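Local coordinates for protein phycocyanobilin lyase subunit beta (Nostoc sp. PCC 7120, PDB 5N3U) that probably attaches the phycocyanobilin chromophore to the phycocyanin alpha subunit, acting as a lyase together with its partner CpcE, at residues B[71-74]-B[78-81]; B[121-126]-B[132-137]. All blocks are in the same frame, centred on the assembly; numbering follows the deposited sequence.

Contact 1 (B[71-74]-B[78-81])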
loop_
_atom_site.group_PDB
_atom_site.type_symbol
_atom_site.label_atom_id
_atom_site.label_comp_id
_atom_site.label_asym_id
_atom_site.label_seq_id
_atom_site.Cartn_x
_atom_site.Cartn_y
_atom_site.Cartn_z
ATOM N N ILE B 71 -3.515 16.215 -4.559
ATOM C CA ILE B 71 -3.500 15.074 -3.676
ATOM C C ILE B 71 -2.499 14.071 -4.265
ATOM O O ILE B 71 -2.529 13.772 -5.462
ATOM C CB ILE B 71 -4.859 14.456 -3.519
ATOM C CG1 ILE B 71 -5.713 15.425 -2.734
ATOM C CG2 ILE B 71 -4.745 13.145 -2.741
ATOM C CD1 ILE B 71 -7.143 15.041 -2.709
ATOM N N ASP B 72 -1.609 13.563 -3.408
ATOM C CA ASP B 72 -0.609 12.589 -3.854
ATOM C C ASP B 72 -1.285 11.180 -3.857
ATOM O O ASP B 72 -1.369 10.504 -2.823
ATOM C CB ASP B 72 0.612 12.596 -2.965
ATOM C CG ASP B 72 1.807 11.854 -3.570
ATOM O OD1 ASP B 72 1.615 10.954 -4.423
ATOM O OD2 ASP B 72 2.946 12.145 -3.133
ATOM N N ASP B 73 -1.669 10.771 -5.041
ATOM C CA ASP B 73 -2.274 9.415 -5.251
ATOM C C ASP B 73 -1.291 8.301 -5.250
ATOM O O ASP B 73 -1.692 7.189 -5.407
ATOM C CB ASP B 73 -3.110 9.389 -6.531
ATOM C CG ASP B 73 -4.408 10.190 -6.351
ATOM O OD1 ASP B 73 -4.895 10.203 -5.207
ATOM O OD2 ASP B 73 -4.846 10.840 -7.289
ATOM N N TYR B 74 -0.015 8.599 -5.030
ATOM C CA TYR B 74 0.998 7.564 -5.015
ATOM C C TYR B 74 1.803 7.478 -3.763
ATOM O O TYR B 74 2.851 6.775 -3.755
ATOM C CB TYR B 74 1.903 7.810 -6.216
ATOM C CG TYR B 74 1.050 7.912 -7.471
ATOM C CD1 TYR B 74 0.676 6.772 -8.176
ATOM C CD2 TYR B 74 0.647 9.133 -7.968
ATOM C CE1 TYR B 74 -0.122 6.849 -9.311
ATOM C CE2 TYR B 74 -0.140 9.213 -9.100
ATOM C CZ TYR B 74 -0.498 8.063 -9.753
ATOM O OH TYR B 74 -1.234 8.168 -10.862
ATOM N N ALA B 78 1.541 10.757 2.538
ATOM C CA ALA B 78 1.249 12.180 2.173
ATOM C C ALA B 78 -0.208 12.453 2.035
ATOM O O ALA B 78 -0.733 13.467 2.497
ATOM C CB ALA B 78 1.932 12.485 0.881
ATOM N N ARG B 79 -0.920 11.488 1.436
ATOM C CA ARG B 79 -2.327 11.625 1.169
ATOM C C ARG B 79 -3.138 11.773 2.441
ATOM O O ARG B 79 -4.124 12.529 2.472
ATOM C CB ARG B 79 -2.776 10.442 0.288
ATOM C CG ARG B 79 -4.185 10.517 -0.155
ATOM C CD ARG B 79 -4.456 9.605 -1.383
ATOM N NE ARG B 79 -4.406 8.180 -1.066
ATOM C CZ ARG B 79 -3.399 7.320 -1.337
ATOM N NH1 ARG B 79 -3.530 6.061 -0.978
ATOM N NH2 ARG B 79 -2.239 7.717 -1.915
ATOM N N ALA B 80 -2.728 11.084 3.501
ATOM C CA ALA B 80 -3.408 11.104 4.718
ATOM C C ALA B 80 -3.364 12.534 5.292
ATOM O O ALA B 80 -4.300 12.970 5.885
ATOM C CB ALA B 80 -2.742 10.165 5.688
ATOM N N TYR B 81 -2.243 13.217 5.121
ATOM C CA TYR B 81 -2.088 14.604 5.561
ATOM C C TYR B 81 -2.954 15.518 4.762
ATOM O O TYR B 81 -3.571 16.426 5.344
ATOM C CB TYR B 81 -0.623 15.095 5.478
ATOM C CG TYR B 81 0.215 14.548 6.592
ATOM C CD1 TYR B 81 0.030 15.009 7.902
ATOM C CD2 TYR B 81 1.219 13.604 6.355
ATOM C CE1 TYR B 81 0.811 14.516 8.956
ATOM C CE2 TYR B 81 2.023 13.093 7.396
ATOM C CZ TYR B 81 1.784 13.546 8.701
ATOM O OH TYR B 81 2.590 13.091 9.742
#

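Contact 2 (B[121-126]-B[132-137])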
loop_
_atom_site.group_PDB
_atom_site.type_symbol
_atom_site.label_atom_id
_atom_site.label_comp_id
_atom_site.label_asym_id
_atom_site.label_seq_id
_atom_site.Cartn_x
_atom_site.Cartn_y
_atom_site.Cartn_z
ATOM N N LEU B 121 -17.836 18.785 8.274
ATOM C CA LEU B 121 -17.687 19.874 7.346
ATOM C C LEU B 121 -18.779 20.999 7.610
ATOM O O LEU B 121 -19.846 20.759 8.162
ATOM C CB LEU B 121 -17.849 19.352 5.910
ATOM C CG LEU B 121 -16.865 18.239 5.521
ATOM C CD1 LEU B 121 -17.032 17.912 4.030
ATOM C CD2 LEU B 121 -15.463 18.694 5.767
ATOM N N HIS B 122 -18.461 22.192 7.236
ATOM C CA HIS B 122 -19.357 23.327 7.504
ATOM C C HIS B 122 -20.407 23.410 6.362
ATOM O O HIS B 122 -20.316 24.233 5.475
ATOM C CB HIS B 122 -18.571 24.590 7.617
ATOM C CG HIS B 122 -17.628 24.606 8.761
ATOM N ND1 HIS B 122 -16.462 25.344 8.742
ATOM C CD2 HIS B 122 -17.670 23.996 9.970
ATOM C CE1 HIS B 122 -15.822 25.195 9.892
ATOM N NE2 HIS B 122 -16.538 24.389 10.659
ATOM N N TRP B 123 -21.410 22.620 6.493
ATOM C CA TRP B 123 -22.427 22.405 5.503
ATOM C C TRP B 123 -23.159 23.624 5.080
ATOM O O TRP B 123 -23.516 23.734 3.894
ATOM C CB TRP B 123 -23.427 21.363 5.962
ATOM C CG TRP B 123 -22.837 20.208 6.578
ATOM C CD1 TRP B 123 -22.959 19.810 7.887
ATOM C CD2 TRP B 123 -22.130 19.148 5.903
ATOM N NE1 TRP B 123 -22.316 18.602 8.074
ATOM C CE2 TRP B 123 -21.779 18.186 6.883
ATOM C CE3 TRP B 123 -21.696 18.967 4.594
ATOM C CZ2 TRP B 123 -21.024 17.066 6.585
ATOM C CZ3 TRP B 123 -20.964 17.842 4.279
ATOM C CH2 TRP B 123 -20.611 16.907 5.281
ATOM N N HIS B 124 -23.301 24.604 5.986
ATOM C CA HIS B 124 -24.060 25.791 5.651
ATOM C C HIS B 124 -23.336 26.632 4.670
ATOM O O HIS B 124 -23.937 27.528 4.150
ATOM C CB HIS B 124 -24.315 26.683 6.874
ATOM C CG HIS B 124 -23.089 27.338 7.398
ATOM N ND1 HIS B 124 -22.319 26.775 8.401
ATOM C CD2 HIS B 124 -22.487 28.501 7.073
ATOM C CE1 HIS B 124 -21.316 27.574 8.695
ATOM N NE2 HIS B 124 -21.369 28.609 7.878
ATOM N N LYS B 125 -22.025 26.422 4.449
ATOM C CA LYS B 125 -21.332 27.181 3.434
ATOM C C LYS B 125 -21.722 26.878 1.994
ATOM O O LYS B 125 -21.290 27.571 1.082
ATOM C CB LYS B 125 -19.857 26.996 3.648
ATOM C CG LYS B 125 -19.405 27.449 5.067
ATOM C CD LYS B 125 -18.424 28.594 5.092
ATOM C CE LYS B 125 -18.934 29.746 4.224
ATOM N NZ LYS B 125 -18.612 31.094 4.758
ATOM N N LEU B 126 -22.474 25.814 1.794
ATOM C CA LEU B 126 -22.948 25.434 0.496
ATOM C C LEU B 126 -24.288 26.127 0.181
ATOM O O LEU B 126 -25.145 26.252 1.032
ATOM C CB LEU B 126 -23.200 23.982 0.436
ATOM C CG LEU B 126 -21.949 23.110 0.587
ATOM C CD1 LEU B 126 -22.374 21.653 0.677
ATOM C CD2 LEU B 126 -20.913 23.414 -0.481
ATOM N N GLN B 132 -28.227 20.759 2.566
ATOM C CA GLN B 132 -28.987 19.638 3.070
ATOM C C GLN B 132 -28.559 18.316 2.447
ATOM O O GLN B 132 -28.488 17.298 3.124
ATOM C CB GLN B 132 -30.496 19.876 2.776
ATOM C CG GLN B 132 -30.987 21.056 3.617
ATOM C CD GLN B 132 -32.446 21.452 3.315
ATOM O OE1 GLN B 132 -33.083 20.908 2.424
ATOM N NE2 GLN B 132 -32.950 22.421 4.049
ATOM N N THR B 133 -28.317 18.323 1.146
ATOM C CA THR B 133 -27.924 17.132 0.388
ATOM C C THR B 133 -26.507 16.645 0.890
ATOM O O THR B 133 -26.242 15.504 1.036
ATOM C CB THR B 133 -27.729 17.531 -1.128
ATOM O OG1 THR B 133 -28.918 18.083 -1.623
ATOM C CG2 THR B 133 -27.345 16.342 -2.037
ATOM N N ALA B 134 -25.605 17.544 1.011
ATOM C CA ALA B 134 -24.262 17.151 1.308
ATOM C C ALA B 134 -24.125 16.267 2.589
ATOM O O ALA B 134 -23.447 15.209 2.555
ATOM C CB ALA B 134 -23.421 18.351 1.417
ATOM N N PRO B 135 -24.718 16.715 3.719
ATOM C CA PRO B 135 -24.583 15.913 4.940
ATOM C C PRO B 135 -25.238 14.597 4.811
ATOM O O PRO B 135 -24.835 13.631 5.400
ATOM C CB PRO B 135 -25.220 16.802 6.033
ATOM C CG PRO B 135 -25.998 17.805 5.319
ATOM C CD PRO B 135 -25.282 18.040 4.015
ATOM N N LYS B 136 -26.254 14.527 3.977
ATOM C CA LYS B 136 -26.892 13.289 3.757
ATOM C C LYS B 136 -26.009 12.332 2.949
ATOM O O LYS B 136 -26.010 11.157 3.199
ATOM C CB LYS B 136 -28.286 13.526 3.091
ATOM C CG LYS B 136 -28.942 12.285 2.518
ATOM C CD LYS B 136 -29.347 11.243 3.561
ATOM C CE LYS B 136 -29.915 9.969 2.889
ATOM N NZ LYS B 136 -30.022 8.793 3.795
ATOM N N LYS B 137 -25.247 12.827 2.009
ATOM C CA LYS B 137 -24.331 11.960 1.272
ATOM C C LYS B 137 -23.207 11.503 2.207
ATOM O O LYS B 137 -22.726 10.403 2.118
ATOM C CB LYS B 137 -23.670 12.725 0.115
ATOM C CG LYS B 137 -24.561 13.271 -0.966
ATOM C CD LYS B 137 -25.409 12.219 -1.647
ATOM C CE LYS B 137 -24.566 11.277 -2.547
ATOM N NZ LYS B 137 -25.583 10.192 -2.877
#

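Contact 1 (B[71-74]-B[78-81])
D72 and R79 stand closest across this contact, their CA atoms 5.4 Å apart, where the irregular loop 71-74 turns back against the first part of helix 76-89. No backbone-to-backbone hydrogen bond joins the two segments; a side chain bridges them instead. R79 NH2 donates to D72 O at 3.1 Å, and the bond is nearly straight, with an N-H...O angle of 166°. The oxygen lies at the edge of the guanidinium, 2° out of its plane, and is approached on a lone pair in the carbonyl plane. R79 reaches it by leaving the helix with CG anti to the backbone N (chi1 -175°) and then bending at chi3, which wraps the chain round D72 O: R79 CD also passes 3.5 Å from that oxygen. The aliphatic part of the arginine crosses I71 at about a right angle, I71 CG2 meeting R79 CG at 3.7 Å. D73 OD1 touches R79 only at CD, 3.9 Å away, and forms no salt bridge with it. R79 instead pairs through NE with D105 of its own chain and through NH2 with E8 of a CpcE chain, the lyase alpha subunit, so D72 O, D105 and E8 all take part in holding the guanidinium. D72 faces a second CpcE chain, whose R212 pairs with its OD1. The same OD1 accepts from Y74 N at 2.9 Å, which closes an Asx turn. The arrangement is an interhelical turn of a HEAT-repeat region, lying where two CpcE chains meet it through salt bridges of R79 and D72 and through packing of Y74.

Contact 2 (B[121-126]-B[132-137])
A proline within a helix lies flat on a tryptophan: P135 CB sits 3.8 Å from the centroid of the five-membered ring of W123, 11° off the ring normal, a CH-pi contact over the face. The N of P135 has no bond to the preceding turn, and helix 130-145 is kinked there. On the opposite face of the indole L121 O stands 3.2 Å above the plane, offset toward the rim, so the ring is sandwiched between its own loop and the helix. W123 CG lies anti to the carbonyl carbon (chi1 -44°), which turns the indole toward 132-137. Its six-membered ring extends the contact, CE3 meeting P135 CD at 3.7 Å, while A134 CB comes obliquely to the same CE3, also at 3.7 Å. That methyl is shared, for L126 CD1 touches it at 3.5 Å. No hydrogen bond crosses between the segments; the contact is wholly apolar. A serine at W123 would probably open a gap beneath P135 and A134 and deprive the proline of its aromatic partner. Within the loop, 123-125 form a 3-10 turn, with L126 N bonded to W123 O at 3.1 Å. The contact lays the loop that follows helix 108-118 against helix 130-145, the helix it leads into: L95 of helix 95-104 packs on W123 and A134, I167 adds to the indole, and E67 of a CpcE chain reaches L126 and A134.

Contacts 1 and 2 both fold a loop against the helix that follows it within the HEAT-repeat range, yet they share no helix: 76-89 serves the first and 130-145 the second. Their centres lie 24 Å apart and their nearest atoms about 12 Å, so neither touches the other. The buried areas are similar, 211 and 189 Å², but the chemistry differs. Contact 1 is partly buried; R79, which makes its polar bond, and D72 also pair with charged residues outside it, one on each of two CpcE chains. Contact 2 is more deeply enclosed, with three of its four touching residues buried, and relies on aromatic and aliphatic packing; a CpcE chain also packs on it.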